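Local coordinates for IroE-like serine hydrolase (Shewanella oneidensis, PDB 3GFF), which probably hydrolyses ester bonds as a serine hydrolase of the esterase D family, with an alpha/beta-hydrolase fold, at residues A[53-56]-A[57-61]; A[124-127]-A[128-132]; A[184-187]-A[188-191]. All coordinates share one frame; numbering follows the deposited sequence.

In the fold
The three contacts come in series along the chain: contacts 1 and 2 each within one helix (51-65 and 114-132), contact 3 over the end of helix 178-189 and the two residues after it. Contacts 1 and 2, their centres about 21 Å apart, both pack on strands 24-31, 43-48 and 77-81 but meet neighbouring, alternate residues of them, which places their helices on opposite faces of the eight-stranded mixed sheet. Contact 3 is about 32 Å from contact 1 and about 31 Å from contact 2 between centres, across the chain's centre from contact 1. The layout is that of an alpha/beta hydrolase; contact 1 alone of the three also touches the second subunit.

Contact 1. Residues A[53-56]-A[57-61]; sequences DQFD and HMASL
Gln54 and His57 run alongside each other in the same direction, one helical turn apart. Gln54 CB rests 3.9 Å from SE of the selenomethionine Met58. From there the chain bends at CG (chi2 -71°), which swings CD and the amide round toward the imidazole of His57, in the next turn. At the tip, OE1 accepts from His57 NE2 at 2.6 Å, a bond that is nearly straight at the hydrogen (176°) and lies in the plane of the His57 ring. With OE1 in the ring plane and the amide and ring planes 73° apart, the amide meets the imidazole at its edge. OE1 also passes 3.8 Å from Met58 CE and takes a second hydrogen bond from Ser251 OG, while the far ring nitrogen, His57 ND1, is bonded to His252; two polar partners thus fix the imidazole's rotation.

Helix 51-65 connects strands 43-48 and 77-81 in a beta-alpha-beta unit of the alpha/beta-hydrolase fold. On its sheet side Phe55 offers one face to Ala59 CB, a CH-pi contact of 3.7 Å to the ring centroid, and packs on Ile78 and Leu48.

Ala59 N bonds Phe55 O at 2.6 Å, but Asp53 O and His57 N stand 5.6 Å apart. A water fills in for the missing helical bond, donating to Asp53 O (3.1 Å) and accepting from His57 N (3.0 Å). On the subunit interface, Ser60 OG is hydrogen-bonded to Ser60 OG of the second subunit, and the His57 ring stacks on Phe64 of that chain.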
# COMPACT_ATOMS: atom_id res chain seq x y z
N ASP A 53 0.75 10.48 12.08
CA ASP A 53 0.01 10.46 10.81
C ASP A 53 0.37 9.32 9.82
O ASP A 53 -0.51 8.83 9.12
CB ASP A 53 0.22 11.81 10.10
CG ASP A 53 -0.42 12.98 10.85
OD1 ASP A 53 -1.28 12.75 11.71
OD2 ASP A 53 -0.09 14.14 10.57
N GLN A 54 1.63 8.90 9.80
CA GLN A 54 2.11 7.91 8.81
C GLN A 54 2.30 6.45 9.31
O GLN A 54 2.35 5.52 8.51
CB GLN A 54 3.45 8.39 8.22
CG GLN A 54 3.45 9.80 7.56
CD GLN A 54 2.69 9.86 6.25
OE1 GLN A 54 2.39 8.85 5.62
NE2 GLN A 54 2.34 11.07 5.85
N PHE A 55 2.37 6.25 10.63
CA PHE A 55 2.71 4.93 11.18
C PHE A 55 1.75 3.82 10.78
O PHE A 55 2.19 2.77 10.30
CB PHE A 55 2.82 4.94 12.71
CG PHE A 55 3.25 3.61 13.27
CD1 PHE A 55 4.61 3.27 13.30
CD2 PHE A 55 2.31 2.71 13.73
CE1 PHE A 55 5.03 2.05 13.80
CE2 PHE A 55 2.72 1.47 14.23
CZ PHE A 55 4.09 1.14 14.27
N ASP A 56 0.46 4.06 10.99
CA ASP A 56 -0.58 3.08 10.68
C ASP A 56 -0.54 2.46 9.26
O ASP A 56 -0.51 1.24 9.14
CB ASP A 56 -1.96 3.66 10.95
CG ASP A 56 -2.31 3.71 12.43
OD1 ASP A 56 -1.42 3.61 13.32
OD2 ASP A 56 -3.53 3.81 12.70
N HIS A 57 -0.53 3.26 8.20
CA HIS A 57 -0.53 2.69 6.84
C HIS A 57 0.84 2.15 6.46
O HIS A 57 0.91 1.18 5.72
CB HIS A 57 -1.05 3.67 5.75
CG HIS A 57 -0.08 4.74 5.36
ND1 HIS A 57 0.73 4.66 4.24
CD2 HIS A 57 0.19 5.94 5.92
CE1 HIS A 57 1.48 5.74 4.15
NE2 HIS A 57 1.18 6.54 5.16
N MSE A 58 1.90 2.78 6.96
CA MSE A 58 3.28 2.32 6.68
C MSE A 58 3.57 1.01 7.39
O MSE A 58 3.99 0.03 6.77
CB MSE A 58 4.31 3.38 7.08
CG MSE A 58 4.36 4.60 6.17
SE MSE A 58 5.82 5.73 6.54
CE MSE A 58 5.62 6.93 5.00
N ALA A 59 3.32 0.98 8.71
CA ALA A 59 3.50 -0.26 9.47
C ALA A 59 2.62 -1.45 8.89
O ALA A 59 3.14 -2.57 8.78
CB ALA A 59 3.22 -0.02 10.97
N SER A 60 1.36 -1.21 8.49
CA SER A 60 0.56 -2.32 7.91
C SER A 60 1.14 -2.80 6.55
O SER A 60 1.11 -3.99 6.22
CB SER A 60 -0.93 -1.98 7.79
OG SER A 60 -1.20 -0.87 6.95
N LEU A 61 1.68 -1.87 5.77
CA LEU A 61 2.29 -2.23 4.50
C LEU A 61 3.56 -3.04 4.80
O LEU A 61 3.74 -4.14 4.29
CB LEU A 61 2.56 -0.97 3.66
CG LEU A 61 3.40 -1.16 2.40
CD1 LEU A 61 2.69 -2.20 1.48
CD2 LEU A 61 3.71 0.18 1.70
O HOH W 1 -1.63 6.01 8.79

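Contact 2. Residues A[124-127]-A[128-132]; sequences ELAP and SIESQ
Leu125 and Ile129 are one turn apart on helix 114-132, and the main chain, more than the side chains, ties their two segments together. Among the backbone bonds, Ile129 N to Leu125 O (3.1 Å, 170° at the hydrogen) and Glu130 N to Ala126 O (2.8 Å, 166°) are regular helical links in which the donor comes in nearly end-on to the carbonyl. Those at the flanks are less well aligned. Ser128 N reaches Glu124 O over a longer 3.3 Å and adds a weak bond to Leu125 O, so its single N-H is shared between two carbonyls. Ser131 N reaches Pro127 O at 3.0 Å with a marked bend at the hydrogen (135°). Pro127 itself has no N-H to give to the preceding turn, and the helix is kinked at this point.

Two polar side chains make side-chain bonds, Ser131 near the end and Glu124 at the start. Ser131 OG, held between its own backbone N and carbonyl carbon, turns back over the helix and donates to Ser128 O at 3.0 Å. Glu124 points its carboxylate off the helix instead: OE1 accepts from Ser19 OG and OE2 from Leu21 N.

Apolar contact between the segments is slight. Leu125 CD1 and Ile129 CG1 are 4.2 Å apart, and Ile129 CG1 also lies 3.3 Å from Leu125 O. Both side chains continue onto the sheet, meeting Tyr28 on strand 24-31; Leu125 adds Ile81 and Ile129 adds Val79. The arrangement is that of a proline-kinked amphipathic helix packed on one face of the central sheet in an alpha/beta hydrolase.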
# COMPACT_ATOMS: atom_id res chain seq x y z
N GLU A 124 19.56 9.22 22.66
CA GLU A 124 18.53 8.76 23.58
C GLU A 124 17.62 7.67 23.02
O GLU A 124 17.60 6.55 23.54
CB GLU A 124 17.71 9.95 24.04
CG GLU A 124 18.53 11.02 24.73
CD GLU A 124 17.76 12.29 25.04
OE1 GLU A 124 16.87 12.68 24.26
OE2 GLU A 124 18.07 12.93 26.04
N LEU A 125 16.89 7.95 21.95
CA LEU A 125 15.94 6.96 21.43
C LEU A 125 16.58 5.61 20.96
O LEU A 125 16.22 4.55 21.48
CB LEU A 125 15.03 7.56 20.36
CG LEU A 125 13.88 6.67 19.86
CD1 LEU A 125 12.87 6.32 20.94
CD2 LEU A 125 13.16 7.31 18.66
N ALA A 126 17.52 5.64 20.02
CA ALA A 126 18.07 4.37 19.54
C ALA A 126 18.72 3.51 20.67
O ALA A 126 18.45 2.31 20.80
CB ALA A 126 18.99 4.56 18.30
N PRO A 127 19.58 4.10 21.48
CA PRO A 127 20.12 3.28 22.56
C PRO A 127 19.04 2.59 23.42
O PRO A 127 19.24 1.46 23.87
CB PRO A 127 20.92 4.28 23.40
CG PRO A 127 21.25 5.38 22.47
CD PRO A 127 20.18 5.44 21.44
N SER A 128 17.92 3.27 23.64
CA SER A 128 16.83 2.75 24.48
C SER A 128 16.12 1.55 23.82
O SER A 128 15.86 0.54 24.47
CB SER A 128 15.82 3.87 24.77
OG SER A 128 14.74 3.37 25.52
N ILE A 129 15.85 1.70 22.53
CA ILE A 129 15.27 0.66 21.67
C ILE A 129 16.22 -0.52 21.63
O ILE A 129 15.83 -1.66 21.83
CB ILE A 129 15.11 1.17 20.21
CG1 ILE A 129 14.13 2.36 20.10
CG2 ILE A 129 14.71 0.04 19.24
CD1 ILE A 129 12.74 2.01 20.19
N GLU A 130 17.49 -0.24 21.42
CA GLU A 130 18.47 -1.32 21.29
C GLU A 130 18.75 -2.07 22.58
O GLU A 130 19.18 -3.21 22.52
CB GLU A 130 19.75 -0.79 20.68
CG GLU A 130 19.57 -0.26 19.29
CD GLU A 130 20.84 0.25 18.66
OE1 GLU A 130 21.91 -0.06 19.17
OE2 GLU A 130 20.77 0.96 17.63
N SER A 131 18.53 -1.43 23.72
CA SER A 131 18.72 -2.08 25.01
C SER A 131 17.50 -2.93 25.36
O SER A 131 17.62 -3.83 26.15
CB SER A 131 18.99 -1.09 26.14
OG SER A 131 17.81 -0.44 26.60
N GLN A 132 16.34 -2.63 24.76
CA GLN A 132 15.10 -3.35 24.98
C GLN A 132 14.83 -4.46 23.94
O GLN A 132 14.27 -5.51 24.26
CB GLN A 132 13.91 -2.38 24.98
CG GLN A 132 13.95 -1.40 26.15
CD GLN A 132 12.92 -0.27 26.08
OE1 GLN A 132 12.20 -0.10 25.08
NE2 GLN A 132 12.84 0.51 27.19

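Contact 3. Residues A[184-187]-A[188-191]; sequences EERV and VKGD
Arg186 starts with CG opposite its backbone N (chi1 -179°) and then bends at CG (chi2 66°), so that its guanidinium runs forward past the end of the helix to the carbonyl of Gly190. NH1 donates to Gly190 O at 2.8 Å along an almost straight path (172°). Gly190 O lies in the guanidinium plane, and the donor in turn lies in the carbonyl plane on a lone pair, which defines the orientation of both groups. The backbone completes the hold: Gly190 N bonds Arg186 O at 2.9 Å, so one residue grips the peptide groups on either side of Gly190.

Further back, Val188 N to Glu184 O and Lys189 N to Glu185 O, both 3.1 Å, are the preceding helical bonds; Gly190 then leaves helical geometry with a positive phi. Lys189 CG lies 3.9 Å from Arg186 NH1. The guanidinium has other partners too: NE forms a salt bridge with Asp158, and Phe192 makes a cation-pi contact. Val187 faces helix 215-230, touching Phe223 and Leu227. This is a helix C-terminus ended by a glycine of positive phi, closing helix 178-189 of the beta-alpha-beta unit between strands 164-168 and 195-201.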
# COMPACT_ATOMS: atom_id res chain seq x y z
N GLU A 184 24.00 19.96 -1.83
CA GLU A 184 24.77 19.79 -3.04
C GLU A 184 26.28 19.76 -2.73
O GLU A 184 27.01 18.98 -3.32
CB GLU A 184 24.47 20.95 -4.00
CG GLU A 184 23.07 20.91 -4.63
CD GLU A 184 22.76 22.17 -5.41
OE1 GLU A 184 23.45 23.19 -5.22
OE2 GLU A 184 21.80 22.17 -6.19
N GLU A 185 26.73 20.63 -1.83
CA GLU A 185 28.12 20.67 -1.40
C GLU A 185 28.53 19.31 -0.83
O GLU A 185 29.62 18.81 -1.10
CB GLU A 185 28.32 21.78 -0.37
CG GLU A 185 28.23 23.14 -1.01
CD GLU A 185 28.50 24.32 -0.09
OE1 GLU A 185 28.78 24.16 1.13
OE2 GLU A 185 28.45 25.45 -0.65
N ARG A 186 27.64 18.68 -0.08
CA ARG A 186 27.93 17.38 0.50
C ARG A 186 28.08 16.29 -0.56
O ARG A 186 28.96 15.45 -0.46
CB ARG A 186 26.86 16.98 1.51
CG ARG A 186 27.11 15.64 2.17
CD ARG A 186 28.31 15.64 3.04
NE ARG A 186 28.70 14.30 3.51
CZ ARG A 186 29.53 13.48 2.87
NH1 ARG A 186 30.04 13.85 1.71
NH2 ARG A 186 29.87 12.29 3.38
N VAL A 187 27.19 16.32 -1.56
CA VAL A 187 27.19 15.39 -2.73
C VAL A 187 28.53 15.46 -3.50
O VAL A 187 29.21 14.44 -3.68
CB VAL A 187 25.96 15.71 -3.64
CG1 VAL A 187 26.09 15.10 -5.04
CG2 VAL A 187 24.69 15.26 -2.98
N VAL A 188 28.92 16.65 -3.92
CA VAL A 188 30.23 16.88 -4.59
C VAL A 188 31.43 16.34 -3.77
O VAL A 188 32.36 15.74 -4.32
CB VAL A 188 30.48 18.37 -4.87
CG1 VAL A 188 31.97 18.65 -5.25
CG2 VAL A 188 29.53 18.87 -5.96
N LYS A 189 31.38 16.59 -2.46
CA LYS A 189 32.40 16.11 -1.53
C LYS A 189 32.34 14.57 -1.46
O LYS A 189 33.33 13.93 -1.25
CB LYS A 189 32.17 16.77 -0.16
CG LYS A 189 33.03 16.27 0.98
CD LYS A 189 32.79 17.14 2.21
CE LYS A 189 33.83 16.90 3.30
NZ LYS A 189 34.11 18.18 4.07
N GLY A 190 31.15 14.00 -1.63
CA GLY A 190 30.97 12.56 -1.73
C GLY A 190 31.67 11.68 -0.73
O GLY A 190 31.67 11.97 0.46
N ASP A 191 32.27 10.59 -1.22
CA ASP A 191 32.92 9.58 -0.38
C ASP A 191 32.07 9.19 0.80
O ASP A 191 32.50 9.21 1.94
CB ASP A 191 34.34 10.02 0.07
CG ASP A 191 35.28 10.13 -1.08
OD1 ASP A 191 35.03 9.46 -2.10
OD2 ASP A 191 36.28 10.89 -0.99